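Local coordinates for protein EF0056 (Enterococcus faecalis, PDB 6ORI) that is of unknown function but, as part of an immunoglobulin-like N-terminal region of an enterococcal surface protein, may contribute to biofilm formation at the cell surface, at residues F211-V216 with I389-T395; G230-T234 with I280-M284; P262-K268 with D378-T384; V274-I280 with A306-R310. One frame throughout, in Å; residues are numbered along the deposited sequence.

Interaction 1 (F211-V216 with I389-T395); sequences FKHGSV and IQNTYGT
Phe-211 and Asn-391 meet where the strand 211-216 runs in the same direction as the turn and strand start of 389-395, the two backbones close together, with waters bridging many of their polar atoms. From its CB outward, Phe-211 is met first by carbonyls and then by methyls. CB rests 3.6 Å from Gln-390 O. CG and CD2 come next, and here the CG2 methyl of Thr-392 leans obliquely against the ring, 3.6 Å from CD2. CD2 also touches Ile-389 CG2 at 4.0 Å. Further out, CE2 is still 4.1 Å from Thr-392 CG2, and the ring packs edge-to-face with Phe-252. CG of Phe-211 stands anti to the carbonyl carbon (chi1 -67°), which places the CD2 side of the ring against these two methyls.

The turn is of type II, Ile-389 to Thr-392, and Ile-389 O takes both Thr-392 N and its OG1, the latter at 2.8 Å. Asn-391, the third residue of the turn, gives the one direct hydrogen bond between the segments, ND2 to Phe-211 O at 3.3 Å, moderately bent at 146° and tilted from the carbonyl plane. Waters carry the remaining polar traffic. One joins Phe-211 N to Gln-390 O, another Gly-214 O to Thr-395 N, and a third Val-216 N to Thr-395 O. Gly-214 and Gly-394, both without side chains, allow the backbones to come to 4.0 Å between the CA atoms of Ser-215 and Gly-394.

On the other edge of strand 211-216, Lys-212 and His-213 both face Thr-247 in a classic beta bulge. The whole is consistent with an edge of an immunoglobulin-like beta sandwich, where the outermost strands of two sheets meet.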
loop_
_atom_site.group_PDB
_atom_site.type_symbol
_atom_site.label_atom_id
_atom_site.label_comp_id
_atom_site.label_asym_id
_atom_site.label_seq_id
_atom_site.Cartn_x
_atom_site.Cartn_y
_atom_site.Cartn_z
ATOM N N PHE A 211 -0.663 -14.307 -6.777
ATOM C CA PHE A 211 -0.748 -13.073 -6.001
ATOM C C PHE A 211 -2.158 -12.542 -5.988
ATOM O O PHE A 211 -2.887 -12.652 -6.978
ATOM C CB PHE A 211 0.233 -12.046 -6.546
ATOM C CG PHE A 211 1.641 -12.457 -6.327
ATOM C CD1 PHE A 211 2.231 -12.275 -5.105
ATOM C CD2 PHE A 211 2.372 -13.070 -7.326
ATOM C CE1 PHE A 211 3.527 -12.674 -4.875
ATOM C CE2 PHE A 211 3.649 -13.479 -7.092
ATOM C CZ PHE A 211 4.228 -13.289 -5.860
ATOM N N LYS A 212 -2.544 -11.984 -4.846
ATOM C CA LYS A 212 -3.848 -11.406 -4.646
ATOM C C LYS A 212 -3.867 -9.894 -4.806
ATOM O O LYS A 212 -4.846 -9.329 -5.268
ATOM C CB LYS A 212 -4.347 -11.810 -3.263
ATOM C CG LYS A 212 -5.822 -11.514 -3.061
ATOM C CD LYS A 212 -6.294 -11.726 -1.646
ATOM C CE LYS A 212 -6.221 -13.166 -1.224
ATOM N NZ LYS A 212 -7.065 -14.101 -2.024
ATOM N N HIS A 213 -2.781 -9.224 -4.429
ATOM C CA HIS A 213 -2.763 -7.777 -4.395
ATOM C C HIS A 213 -1.332 -7.262 -4.327
ATOM O O HIS A 213 -0.441 -7.920 -3.805
ATOM C CB HIS A 213 -3.552 -7.307 -3.162
ATOM C CG HIS A 213 -3.820 -5.836 -3.102
ATOM N ND1 HIS A 213 -4.674 -5.191 -3.969
ATOM C CD2 HIS A 213 -3.359 -4.890 -2.257
ATOM C CE1 HIS A 213 -4.725 -3.908 -3.656
ATOM N NE2 HIS A 213 -3.949 -3.704 -2.613
ATOM N N GLY A 214 -1.127 -6.076 -4.886
ATOM C CA GLY A 214 0.103 -5.337 -4.769
ATOM C C GLY A 214 -0.217 -3.933 -4.296
ATOM O O GLY A 214 -1.240 -3.353 -4.665
ATOM N N SER A 215 0.668 -3.389 -3.478
ATOM C CA SER A 215 0.515 -2.049 -2.971
ATOM C C SER A 215 1.871 -1.393 -2.897
ATOM O O SER A 215 2.895 -2.061 -2.846
ATOM C CB SER A 215 -0.164 -2.056 -1.601
ATOM O OG SER A 215 0.529 -2.891 -0.691
ATOM N N VAL A 216 1.870 -0.069 -2.923
ATOM C CA VAL A 216 3.074 0.716 -2.692
ATOM C C VAL A 216 2.800 1.769 -1.624
ATOM O O VAL A 216 1.948 2.641 -1.825
ATOM C CB VAL A 216 3.544 1.376 -3.994
ATOM C CG1 VAL A 216 4.680 2.343 -3.724
ATOM C CG2 VAL A 216 4.012 0.328 -4.977
ATOM N N ILE A 389 3.188 -9.723 -13.837
ATOM C CA ILE A 389 2.689 -10.845 -13.054
ATOM C C ILE A 389 1.398 -10.384 -12.391
ATOM O O ILE A 389 1.367 -9.386 -11.687
ATOM C CB ILE A 389 3.707 -11.315 -12.004
ATOM C CG1 ILE A 389 5.033 -11.680 -12.668
ATOM C CG2 ILE A 389 3.153 -12.495 -11.197
ATOM C CD1 ILE A 389 4.933 -12.709 -13.800
ATOM N N GLN A 390 0.306 -11.087 -12.667
ATOM C CA GLN A 390 -1.001 -10.589 -12.273
ATOM C C GLN A 390 -1.125 -10.309 -10.777
ATOM O O GLN A 390 -0.663 -11.083 -9.942
ATOM C CB GLN A 390 -2.066 -11.585 -12.718
ATOM C CG GLN A 390 -3.490 -11.079 -12.602
ATOM C CD GLN A 390 -4.489 -11.855 -13.454
ATOM O OE1 GLN A 390 -5.098 -11.295 -14.372
ATOM N NE2 GLN A 390 -4.643 -13.127 -13.182
ATOM N N ASN A 391 -1.697 -9.145 -10.474
ATOM C CA ASN A 391 -1.982 -8.699 -9.114
ATOM C C ASN A 391 -0.713 -8.318 -8.351
ATOM O O ASN A 391 -0.724 -8.305 -7.129
ATOM C CB ASN A 391 -2.853 -9.702 -8.339
ATOM C CG ASN A 391 -4.287 -9.675 -8.796
ATOM O OD1 ASN A 391 -4.809 -8.630 -9.133
ATOM N ND2 ASN A 391 -4.920 -10.829 -8.822
ATOM N N THR A 392 0.385 -8.010 -9.048
ATOM C CA THR A 392 1.598 -7.520 -8.386
ATOM C C THR A 392 1.825 -6.040 -8.590
ATOM O O THR A 392 2.764 -5.502 -8.035
ATOM C CB THR A 392 2.870 -8.273 -8.807
ATOM O OG1 THR A 392 3.256 -7.965 -10.163
ATOM C CG2 THR A 392 2.717 -9.769 -8.603
ATOM N N TYR A 393 0.979 -5.382 -9.371
ATOM C CA TYR A 393 1.130 -3.953 -9.592
ATOM C C TYR A 393 0.560 -3.178 -8.411
ATOM O O TYR A 393 -0.594 -3.406 -7.995
ATOM C CB TYR A 393 0.453 -3.514 -10.901
ATOM C CG TYR A 393 0.418 -2.028 -11.114
ATOM C CD1 TYR A 393 1.443 -1.379 -11.780
ATOM C CD2 TYR A 393 -0.641 -1.271 -10.619
ATOM C CE1 TYR A 393 1.387 0.022 -11.982
ATOM C CE2 TYR A 393 -0.696 0.089 -10.807
ATOM C CZ TYR A 393 0.321 0.723 -11.468
ATOM O OH TYR A 393 0.240 2.102 -11.638
ATOM N N GLY A 394 1.350 -2.262 -7.881
ATOM C CA GLY A 394 0.877 -1.330 -6.887
ATOM C C GLY A 394 1.226 0.084 -7.299
ATOM O O GLY A 394 2.210 0.328 -8.005
ATOM N N THR A 395 0.410 1.021 -6.856
ATOM C CA THR A 395 0.707 2.424 -7.066
ATOM C C THR A 395 0.460 3.160 -5.785
ATOM O O THR A 395 -0.444 2.816 -5.023
ATOM C CB THR A 395 -0.098 3.032 -8.228
ATOM O OG1 THR A 395 0.293 4.389 -8.438
ATOM C CG2 THR A 395 -1.600 2.979 -7.968
HETATM O O HOH W 1 -0.446 -13.822 -9.648
HETATM O O HOH W 2 -3.769 -13.212 -9.351
HETATM O O HOH W 3 -5.534 -6.752 -6.472
HETATM O O HOH W 4 -2.009 -0.525 -5.496
HETATM O O HOH W 5 -2.975 -5.294 -6.995
HETATM O O HOH W 6 -0.780 1.171 -2.780
#

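Interaction 2 (G230-T234 with I280-M284); sequences GSGST and IQMHM
Gly-232 and His-283 mark the nearest backbone approach, with their CA atoms 7.3 Å apart; the irregular loop 230-234 lies off the strand 280-284 rather than pairing with it, and the gap is bridged by strand side chains. Gly-232 has no side chain, and its CA rests directly against the imidazole, 3.6 Å from NE2 of His-283.

Gln-281 reaches across from the strand. Its CG stands anti to the carbonyl carbon (chi1 -49°) and the chain is extended beyond it, which delivers the amide to the loop backbone. OE1 is then gripped by two donors. Ser-233 N donates from the loop at 3.0 Å in a fairly straight bond, tilted somewhat out of the carbonyl plane. His-283 NE2 donates from two residues along the same strand at 2.9 Å, nearly linear at 173°, in the carbonyl plane and on a lone pair of the oxygen. NE2 acts as the donor, consistent with a proton on that nitrogen, and the bond from the imidazole would hold the Gln-281 amide in its rotation, with OE1 turned to the loop N-H. The other half of the amide is served by water, which accepts from Gln-281 NE2 at 3.1 Å and donates to Ser-231 O at 3.0 Å.

Around this contact, Ser-233 O is taken by Gln-347 of strand 340-348, the neighbour of 277-284 in the five-stranded sheet, while Ser-231 OG bonds to Lys-301 N of strand 300-304 on its other side. The loop joining strands 211-221 and 239-248 is in this way fastened over three adjacent strands.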
loop_
_atom_site.group_PDB
_atom_site.type_symbol
_atom_site.label_atom_id
_atom_site.label_comp_id
_atom_site.label_asym_id
_atom_site.label_seq_id
_atom_site.Cartn_x
_atom_site.Cartn_y
_atom_site.Cartn_z
ATOM N N GLY A 230 24.717 -1.777 8.297
ATOM C CA GLY A 230 25.410 -0.683 7.646
ATOM C C GLY A 230 25.392 -0.678 6.122
ATOM O O GLY A 230 25.815 0.300 5.512
ATOM N N SER A 231 24.852 -1.737 5.521
ATOM C CA SER A 231 24.889 -1.867 4.057
ATOM C C SER A 231 24.013 -0.846 3.329
ATOM O O SER A 231 24.367 -0.344 2.261
ATOM C CB SER A 231 24.504 -3.291 3.634
ATOM O OG SER A 231 23.121 -3.579 3.876
ATOM N N GLY A 232 22.860 -0.531 3.926
ATOM C CA GLY A 232 21.902 0.373 3.308
ATOM C C GLY A 232 21.777 1.674 4.079
ATOM O O GLY A 232 22.015 1.683 5.291
ATOM N N SER A 233 21.403 2.751 3.400
ATOM C CA SER A 233 21.347 4.065 4.025
ATOM C C SER A 233 20.500 5.043 3.240
ATOM O O SER A 233 20.225 4.835 2.069
ATOM C CB SER A 233 22.758 4.620 4.181
ATOM O OG SER A 233 23.502 4.386 2.997
ATOM N N THR A 234 20.098 6.154 3.863
ATOM C CA THR A 234 19.238 7.139 3.192
ATOM C C THR A 234 19.890 8.369 2.551
ATOM O O THR A 234 19.242 9.150 1.844
ATOM C CB THR A 234 18.214 7.694 4.169
ATOM O OG1 THR A 234 18.853 8.127 5.377
ATOM C CG2 THR A 234 17.229 6.595 4.514
ATOM N N ILE A 280 19.802 5.016 -5.866
ATOM C CA ILE A 280 18.590 4.235 -5.665
ATOM C C ILE A 280 19.045 2.876 -5.186
ATOM O O ILE A 280 19.740 2.159 -5.916
ATOM C CB ILE A 280 17.754 4.096 -6.945
ATOM C CG1 ILE A 280 17.441 5.480 -7.496
ATOM C CG2 ILE A 280 16.476 3.312 -6.658
ATOM C CD1 ILE A 280 16.901 5.477 -8.889
ATOM N N GLN A 281 18.694 2.527 -3.956
ATOM C CA GLN A 281 19.069 1.242 -3.367
ATOM C C GLN A 281 17.896 0.299 -3.327
ATOM O O GLN A 281 16.776 0.711 -3.040
ATOM C CB GLN A 281 19.586 1.388 -1.927
ATOM C CG GLN A 281 20.644 2.464 -1.754
ATOM C CD GLN A 281 21.290 2.458 -0.382
ATOM O OE1 GLN A 281 20.808 1.867 0.584
ATOM N NE2 GLN A 281 22.429 3.130 -0.295
ATOM N N MET A 282 18.154 -0.976 -3.576
ATOM C CA MET A 282 17.165 -2.027 -3.376
ATOM C C MET A 282 17.504 -2.716 -2.080
ATOM O O MET A 282 18.681 -3.105 -1.853
ATOM C CB MET A 282 17.234 -3.038 -4.516
ATOM C CG MET A 282 16.061 -3.978 -4.552
ATOM S SD MET A 282 16.249 -5.078 -5.955
ATOM C CE MET A 282 14.683 -5.931 -5.879
ATOM N N HIS A 283 16.520 -2.844 -1.197
ATOM C CA HIS A 283 16.705 -3.582 0.046
ATOM C C HIS A 283 15.831 -4.811 0.079
ATOM O O HIS A 283 14.682 -4.774 -0.379
ATOM C CB HIS A 283 16.351 -2.722 1.261
ATOM C CG HIS A 283 17.275 -1.564 1.499
ATOM N ND1 HIS A 283 17.265 -0.832 2.671
ATOM C CD2 HIS A 283 18.242 -1.021 0.728
ATOM C CE1 HIS A 283 18.177 0.121 2.597
ATOM N NE2 HIS A 283 18.796 0.023 1.433
ATOM N N MET A 284 16.361 -5.863 0.672
ATOM C CA MET A 284 15.613 -7.056 0.990
ATOM C C MET A 284 15.027 -6.890 2.376
ATOM O O MET A 284 15.736 -6.486 3.305
ATOM C CB MET A 284 16.539 -8.264 0.952
ATOM C CG MET A 284 15.825 -9.557 1.278
ATOM S SD MET A 284 16.877 -11.016 1.272
ATOM C CE MET A 284 17.056 -11.284 -0.483
HETATM O O HOH W 7 24.633 2.566 1.814
#

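Interaction 3 (P262-K268 with D378-T384); sequences PWYANYK and DSWLSDT
Asn-266 and Trp-380 form the tight heart of this antiparallel pairing of strands 264-268 and 378-382. CB of Asn-266 sits over the centre of the six-membered ring of Trp-380, 3.4 Å from its centroid in a CH-pi contact, and the amide stacks on the indole with the planes only 6° apart. That pose lets ND2 donate twice: to Ser-382 OG at 2.9 Å, and from above the carbonyl plane to Trp-380 O at 3.3 Å. Trp-380 O also takes Asn-266 N, so one carbonyl accepts both the main-chain N-H and the side-chain amide. Tyr-264 with Ser-382 and Lys-268 with Asp-378 are the other hydrogen-bonded pairs.

The Pro-262/Thr-384 end is looser. There the chains leave the sheet, and a water joins Tyr-264 OH to Thr-384 OG1, each at 2.8 Å. At the far end the backbones stay bonded, but the side chains of Lys-268 and Asp-378 only lie alongside, NZ and OD2 not in contact; the lysine forms a cation-pi contact with Phe-197, and Asp-378 OD1 bonds to Thr-395.

Both strands are interior to the four-stranded sheet, between 318-322 and 394-398. The face bearing Ala-265 and Leu-381 packs against strands 239-248 and 340-348 of the five-stranded sheet.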
loop_
_atom_site.group_PDB
_atom_site.type_symbol
_atom_site.label_atom_id
_atom_site.label_comp_id
_atom_site.label_asym_id
_atom_site.label_seq_id
_atom_site.Cartn_x
_atom_site.Cartn_y
_atom_site.Cartn_z
ATOM N N PRO A 262 14.054 -15.273 -15.933
ATOM C CA PRO A 262 13.961 -14.620 -14.635
ATOM C C PRO A 262 12.978 -13.466 -14.651
ATOM O O PRO A 262 12.809 -12.735 -15.625
ATOM C CB PRO A 262 15.396 -14.144 -14.402
ATOM C CG PRO A 262 15.893 -13.830 -15.784
ATOM C CD PRO A 262 15.273 -14.881 -16.674
ATOM N N TRP A 263 12.311 -13.309 -13.522
ATOM C CA TRP A 263 11.426 -12.163 -13.362
ATOM C C TRP A 263 12.227 -10.899 -13.093
ATOM O O TRP A 263 13.395 -10.949 -12.695
ATOM C CB TRP A 263 10.468 -12.368 -12.202
ATOM C CG TRP A 263 9.394 -13.393 -12.420
ATOM C CD1 TRP A 263 9.226 -14.225 -13.492
ATOM C CD2 TRP A 263 8.339 -13.687 -11.516
ATOM N NE1 TRP A 263 8.115 -15.021 -13.303
ATOM C CE2 TRP A 263 7.563 -14.707 -12.087
ATOM C CE3 TRP A 263 7.973 -13.179 -10.264
ATOM C CZ2 TRP A 263 6.438 -15.224 -11.452
ATOM C CZ3 TRP A 263 6.865 -13.698 -9.630
ATOM C CH2 TRP A 263 6.112 -14.723 -10.231
ATOM N N TYR A 264 11.558 -9.770 -13.319
ATOM C CA TYR A 264 12.110 -8.449 -13.046
ATOM C C TYR A 264 11.301 -7.755 -11.980
ATOM O O TYR A 264 10.062 -7.858 -11.960
ATOM C CB TYR A 264 12.107 -7.579 -14.298
ATOM C CG TYR A 264 13.150 -7.982 -15.314
ATOM C CD1 TYR A 264 13.091 -9.228 -15.928
ATOM C CD2 TYR A 264 14.218 -7.160 -15.612
ATOM C CE1 TYR A 264 14.043 -9.620 -16.868
ATOM C CE2 TYR A 264 15.177 -7.544 -16.560
ATOM C CZ TYR A 264 15.080 -8.783 -17.165
ATOM O OH TYR A 264 16.038 -9.174 -18.094
ATOM N N ALA A 265 12.009 -7.060 -11.100
ATOM C CA ALA A 265 11.424 -6.100 -10.172
ATOM C C ALA A 265 11.429 -4.751 -10.872
ATOM O O ALA A 265 12.465 -4.326 -11.384
ATOM C CB ALA A 265 12.273 -6.067 -8.900
ATOM N N ASN A 266 10.269 -4.108 -10.913
ATOM C CA ASN A 266 10.062 -2.854 -11.645
ATOM C C ASN A 266 9.607 -1.748 -10.734
ATOM O O ASN A 266 8.846 -1.987 -9.792
ATOM C CB ASN A 266 8.980 -2.981 -12.746
ATOM C CG ASN A 266 9.331 -3.963 -13.802
ATOM O OD1 ASN A 266 9.844 -3.574 -14.857
ATOM N ND2 ASN A 266 9.086 -5.231 -13.546
ATOM N N TYR A 267 10.035 -0.531 -11.040
ATOM C CA TYR A 267 9.706 0.632 -10.232
ATOM C C TYR A 267 9.633 1.823 -11.160
ATOM O O TYR A 267 10.341 1.900 -12.162
ATOM C CB TYR A 267 10.737 0.818 -9.096
ATOM C CG TYR A 267 12.159 0.600 -9.578
ATOM C CD1 TYR A 267 12.714 -0.654 -9.633
ATOM C CD2 TYR A 267 12.923 1.658 -10.028
ATOM C CE1 TYR A 267 14.007 -0.868 -10.136
ATOM C CE2 TYR A 267 14.196 1.464 -10.521
ATOM C CZ TYR A 267 14.734 0.202 -10.582
ATOM O OH TYR A 267 15.999 0.007 -11.104
ATOM N N LYS A 268 8.755 2.743 -10.817
ATOM C CA LYS A 268 8.548 3.961 -11.580
ATOM C C LYS A 268 8.370 5.102 -10.622
ATOM O O LYS A 268 7.585 5.018 -9.666
ATOM C CB LYS A 268 7.316 3.854 -12.480
ATOM C CG LYS A 268 7.129 5.061 -13.411
ATOM C CD LYS A 268 5.885 4.888 -14.286
ATOM C CE LYS A 268 5.814 5.950 -15.379
ATOM N NZ LYS A 268 5.782 7.324 -14.814
ATOM N N ASP A 378 5.053 3.802 -8.795
ATOM C CA ASP A 378 4.478 2.499 -9.147
ATOM C C ASP A 378 5.533 1.423 -8.973
ATOM O O ASP A 378 6.729 1.697 -9.070
ATOM C CB ASP A 378 4.008 2.503 -10.599
ATOM C CG ASP A 378 3.170 3.719 -10.942
ATOM O OD1 ASP A 378 1.944 3.657 -10.755
ATOM O OD2 ASP A 378 3.734 4.754 -11.359
ATOM N N SER A 379 5.089 0.197 -8.749
ATOM C CA SER A 379 5.993 -0.941 -8.677
ATOM C C SER A 379 5.243 -2.182 -9.106
ATOM O O SER A 379 4.042 -2.302 -8.868
ATOM C CB SER A 379 6.541 -1.124 -7.274
ATOM O OG SER A 379 7.212 0.034 -6.841
ATOM N N TRP A 380 5.943 -3.124 -9.730
ATOM C CA TRP A 380 5.309 -4.360 -10.155
ATOM C C TRP A 380 6.369 -5.397 -10.440
ATOM O O TRP A 380 7.543 -5.050 -10.636
ATOM C CB TRP A 380 4.405 -4.155 -11.390
ATOM C CG TRP A 380 5.118 -3.741 -12.671
ATOM C CD1 TRP A 380 5.451 -4.542 -13.737
ATOM C CD2 TRP A 380 5.560 -2.417 -13.017
ATOM N NE1 TRP A 380 6.082 -3.797 -14.713
ATOM C CE2 TRP A 380 6.164 -2.497 -14.295
ATOM C CE3 TRP A 380 5.524 -1.180 -12.366
ATOM C CZ2 TRP A 380 6.712 -1.384 -14.925
ATOM C CZ3 TRP A 380 6.079 -0.089 -12.989
ATOM C CH2 TRP A 380 6.667 -0.201 -14.252
ATOM N N LEU A 381 5.978 -6.666 -10.479
ATOM C CA LEU A 381 6.860 -7.711 -10.993
ATOM C C LEU A 381 6.462 -8.029 -12.412
ATOM O O LEU A 381 5.268 -7.992 -12.747
ATOM C CB LEU A 381 6.771 -8.972 -10.124
ATOM C CG LEU A 381 7.093 -8.798 -8.636
ATOM C CD1 LEU A 381 7.120 -10.146 -7.956
ATOM C CD2 LEU A 381 8.391 -8.075 -8.385
ATOM N N SER A 382 7.443 -8.367 -13.240
ATOM C CA SER A 382 7.175 -8.793 -14.609
ATOM C C SER A 382 7.960 -10.042 -14.893
ATOM O O SER A 382 8.956 -10.349 -14.204
ATOM C CB SER A 382 7.510 -7.705 -15.616
ATOM O OG SER A 382 8.878 -7.380 -15.535
ATOM N N ASP A 383 7.508 -10.790 -15.881
ATOM C CA ASP A 383 8.303 -11.906 -16.384
ATOM C C ASP A 383 9.422 -11.390 -17.295
ATOM O O ASP A 383 9.604 -10.182 -17.491
ATOM C CB ASP A 383 7.404 -12.977 -17.033
ATOM C CG ASP A 383 6.720 -12.526 -18.311
ATOM O OD1 ASP A 383 7.151 -11.568 -18.961
ATOM O OD2 ASP A 383 5.702 -13.176 -18.653
ATOM N N THR A 384 10.164 -12.316 -17.872
ATOM C CA THR A 384 11.299 -11.952 -18.680
ATOM C C THR A 384 10.901 -11.193 -19.935
ATOM O O THR A 384 11.712 -10.461 -20.495
ATOM C CB THR A 384 12.080 -13.218 -18.975
ATOM O OG1 THR A 384 13.339 -12.878 -19.538
ATOM C CG2 THR A 384 11.310 -14.192 -19.869
HETATM O O HOH W 8 15.908 -11.794 -18.960
#

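Interaction 4 (V274-I280 with A306-R310); sequences VPYVSGI and AIERR
Arg-309 starts with CG anti to the carbonyl carbon (chi1 -66°), runs extended from CG to NE and then swings its guanidinium out at chi4 (-81°), which lays the group's edge against the carbonyls of Val-274 and Val-277. Ile-307 takes chi1 52°, with CG1 between the backbone N and the carbonyl carbon, and this directs its CD1 to Val-274 and leaves CG2 facing Ile-280.

The polar grip is split between the two terminal nitrogens. NH2 of Arg-309 donates to Val-277 O at 2.9 Å, coming from above the carbonyl plane. NH1 makes two weak bonds, to Val-274 O at 2.9 Å and to Val-277 O at 3.1 Å. Val-274 O also receives Val-277 N, so the arginine meets the two carbonyls at the point where the 3-10 segment 274-276 passes into strand 277-280. CG1 of Ile-307 lies over one face of the guanidinium, toward its rim.

Val-274 CG1 slides past Ile-307 CD1 at 3.7 Å, and Ile-280 CD1 meets Ile-307 CG2 at 3.6 Å, the two isoleucines crossing at about a right angle. Ile-307 also touches Tyr-267 and Ile-269 of strand 264-269.

Segment 306-310 belongs to the connection from edge strand 300-304 of one sheet to edge strand 318-322 of the other. Ile-307, with the guanidinium against it, lies where the chain passes between the sheets, consistent with the flank of an immunoglobulin-like beta sandwich.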
loop_
_atom_site.group_PDB
_atom_site.type_symbol
_atom_site.label_atom_id
_atom_site.label_comp_id
_atom_site.label_asym_id
_atom_site.label_seq_id
_atom_site.Cartn_x
_atom_site.Cartn_y
_atom_site.Cartn_z
ATOM N N VAL A 274 12.671 12.742 -10.770
ATOM C CA VAL A 274 13.832 12.063 -11.322
ATOM C C VAL A 274 15.146 12.859 -11.195
ATOM O O VAL A 274 16.124 12.319 -10.716
ATOM C CB VAL A 274 13.564 11.605 -12.768
ATOM C CG1 VAL A 274 14.838 11.043 -13.398
ATOM C CG2 VAL A 274 12.423 10.579 -12.790
ATOM N N PRO A 275 15.164 14.155 -11.575
ATOM C CA PRO A 275 16.421 14.901 -11.425
ATOM C C PRO A 275 16.839 15.162 -9.980
ATOM O O PRO A 275 17.974 15.584 -9.737
ATOM C CB PRO A 275 16.129 16.247 -12.096
ATOM C CG PRO A 275 14.874 16.094 -12.802
ATOM C CD PRO A 275 14.111 14.950 -12.222
ATOM N N TYR A 276 15.929 14.926 -9.045
ATOM C CA TYR A 276 16.206 15.121 -7.621
ATOM C C TYR A 276 16.507 13.820 -6.877
ATOM O O TYR A 276 16.625 13.807 -5.643
ATOM C CB TYR A 276 15.029 15.815 -6.961
ATOM C CG TYR A 276 14.799 17.202 -7.497
ATOM C CD1 TYR A 276 15.669 18.231 -7.179
ATOM C CD2 TYR A 276 13.749 17.467 -8.355
ATOM C CE1 TYR A 276 15.468 19.508 -7.672
ATOM C CE2 TYR A 276 13.538 18.745 -8.849
ATOM C CZ TYR A 276 14.405 19.753 -8.507
ATOM O OH TYR A 276 14.207 21.027 -9.002
ATOM N N VAL A 277 16.616 12.733 -7.620
ATOM C CA VAL A 277 16.994 11.451 -7.032
ATOM C C VAL A 277 18.380 11.108 -7.528
ATOM O O VAL A 277 18.649 11.212 -8.732
ATOM C CB VAL A 277 15.992 10.359 -7.404
ATOM C CG1 VAL A 277 16.498 8.995 -6.957
ATOM C CG2 VAL A 277 14.654 10.639 -6.749
ATOM N N SER A 278 19.277 10.745 -6.612
ATOM C CA SER A 278 20.623 10.312 -6.971
ATOM C C SER A 278 20.657 8.788 -6.860
ATOM O O SER A 278 20.056 8.095 -7.687
ATOM C CB SER A 278 21.683 10.998 -6.100
ATOM O OG SER A 278 21.539 10.699 -4.724
ATOM N N GLY A 279 21.281 8.266 -5.814
ATOM C CA GLY A 279 21.331 6.834 -5.623
ATOM C C GLY A 279 19.952 6.244 -5.395
ATOM O O GLY A 279 19.064 6.850 -4.792
ATOM N N ILE A 280 19.802 5.016 -5.866
ATOM C CA ILE A 280 18.590 4.235 -5.665
ATOM C C ILE A 280 19.045 2.876 -5.186
ATOM O O ILE A 280 19.740 2.159 -5.916
ATOM C CB ILE A 280 17.754 4.096 -6.945
ATOM C CG1 ILE A 280 17.441 5.480 -7.496
ATOM C CG2 ILE A 280 16.476 3.312 -6.658
ATOM C CD1 ILE A 280 16.901 5.477 -8.889
ATOM N N ALA A 306 19.212 1.583 -11.208
ATOM C CA ALA A 306 19.182 2.725 -12.114
ATOM C C ALA A 306 17.759 3.080 -12.493
ATOM O O ALA A 306 16.834 2.261 -12.379
ATOM C CB ALA A 306 19.961 2.396 -13.367
ATOM N N ILE A 307 17.565 4.291 -12.984
ATOM C CA ILE A 307 16.318 4.662 -13.644
ATOM C C ILE A 307 16.670 5.367 -14.928
ATOM O O ILE A 307 17.795 5.820 -15.115
ATOM C CB ILE A 307 15.415 5.589 -12.813
ATOM C CG1 ILE A 307 16.188 6.812 -12.329
ATOM C CG2 ILE A 307 14.718 4.798 -11.699
ATOM C CD1 ILE A 307 15.289 7.840 -11.669
ATOM N N GLU A 308 15.688 5.433 -15.808
ATOM C CA GLU A 308 15.829 6.061 -17.112
ATOM C C GLU A 308 15.760 7.566 -16.913
ATOM O O GLU A 308 14.771 8.093 -16.391
ATOM C CB GLU A 308 14.694 5.602 -18.012
ATOM C CG GLU A 308 14.692 6.282 -19.395
ATOM C CD GLU A 308 16.000 6.082 -20.119
ATOM O OE1 GLU A 308 16.301 4.923 -20.458
ATOM O OE2 GLU A 308 16.748 7.065 -20.334
ATOM N N ARG A 309 16.825 8.248 -17.310
ATOM C CA ARG A 309 16.979 9.682 -17.083
ATOM C C ARG A 309 17.060 10.515 -18.360
ATOM O O ARG A 309 17.179 11.741 -18.293
ATOM C CB ARG A 309 18.221 9.926 -16.240
ATOM C CG ARG A 309 18.119 9.382 -14.822
ATOM C CD ARG A 309 19.433 9.599 -14.113
ATOM N NE ARG A 309 19.494 9.014 -12.777
ATOM C CZ ARG A 309 18.985 9.585 -11.691
ATOM N NH1 ARG A 309 18.319 10.721 -11.755
ATOM N NH2 ARG A 309 19.127 8.996 -10.525
ATOM N N ARG A 310 17.004 9.883 -19.520
ATOM C CA ARG A 310 17.057 10.650 -20.762
ATOM C C ARG A 310 15.737 11.356 -21.017
ATOM O O ARG A 310 14.698 10.722 -21.181
ATOM C CB ARG A 310 17.422 9.751 -21.947
ATOM C CG ARG A 310 18.831 9.226 -21.871
ATOM C CD ARG A 310 19.113 8.148 -22.889
ATOM N NE ARG A 310 18.392 6.905 -22.591
ATOM C CZ ARG A 310 18.513 5.782 -23.288
ATOM N NH1 ARG A 310 19.287 5.753 -24.361
ATOM N NH2 ARG A 310 17.844 4.690 -22.945
#

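From the N-terminal side, strand 211-216 opens interaction 1, which closes only when the chain arrives at 389-395, so the other three contacts are nested inside its loop. Next comes 230-234, which waits for 280-284 to complete interaction 2. Segment 262-268 starts before that closure and meets 378-384 much later, so interactions 2 and 3 cross. Interaction 4, 274-280 with 306-310, lies within the loop of interaction 3 and crosses interaction 2, sharing Ile-280 with it. Interaction 3 pairs the middle strands of the four-stranded sheet; interaction 1 joins its edge to the five-stranded sheet, interaction 4 lies on the connection between their other edge strands, 300-304 and 318-322, and interaction 2 pins a loop on the five-stranded sheet.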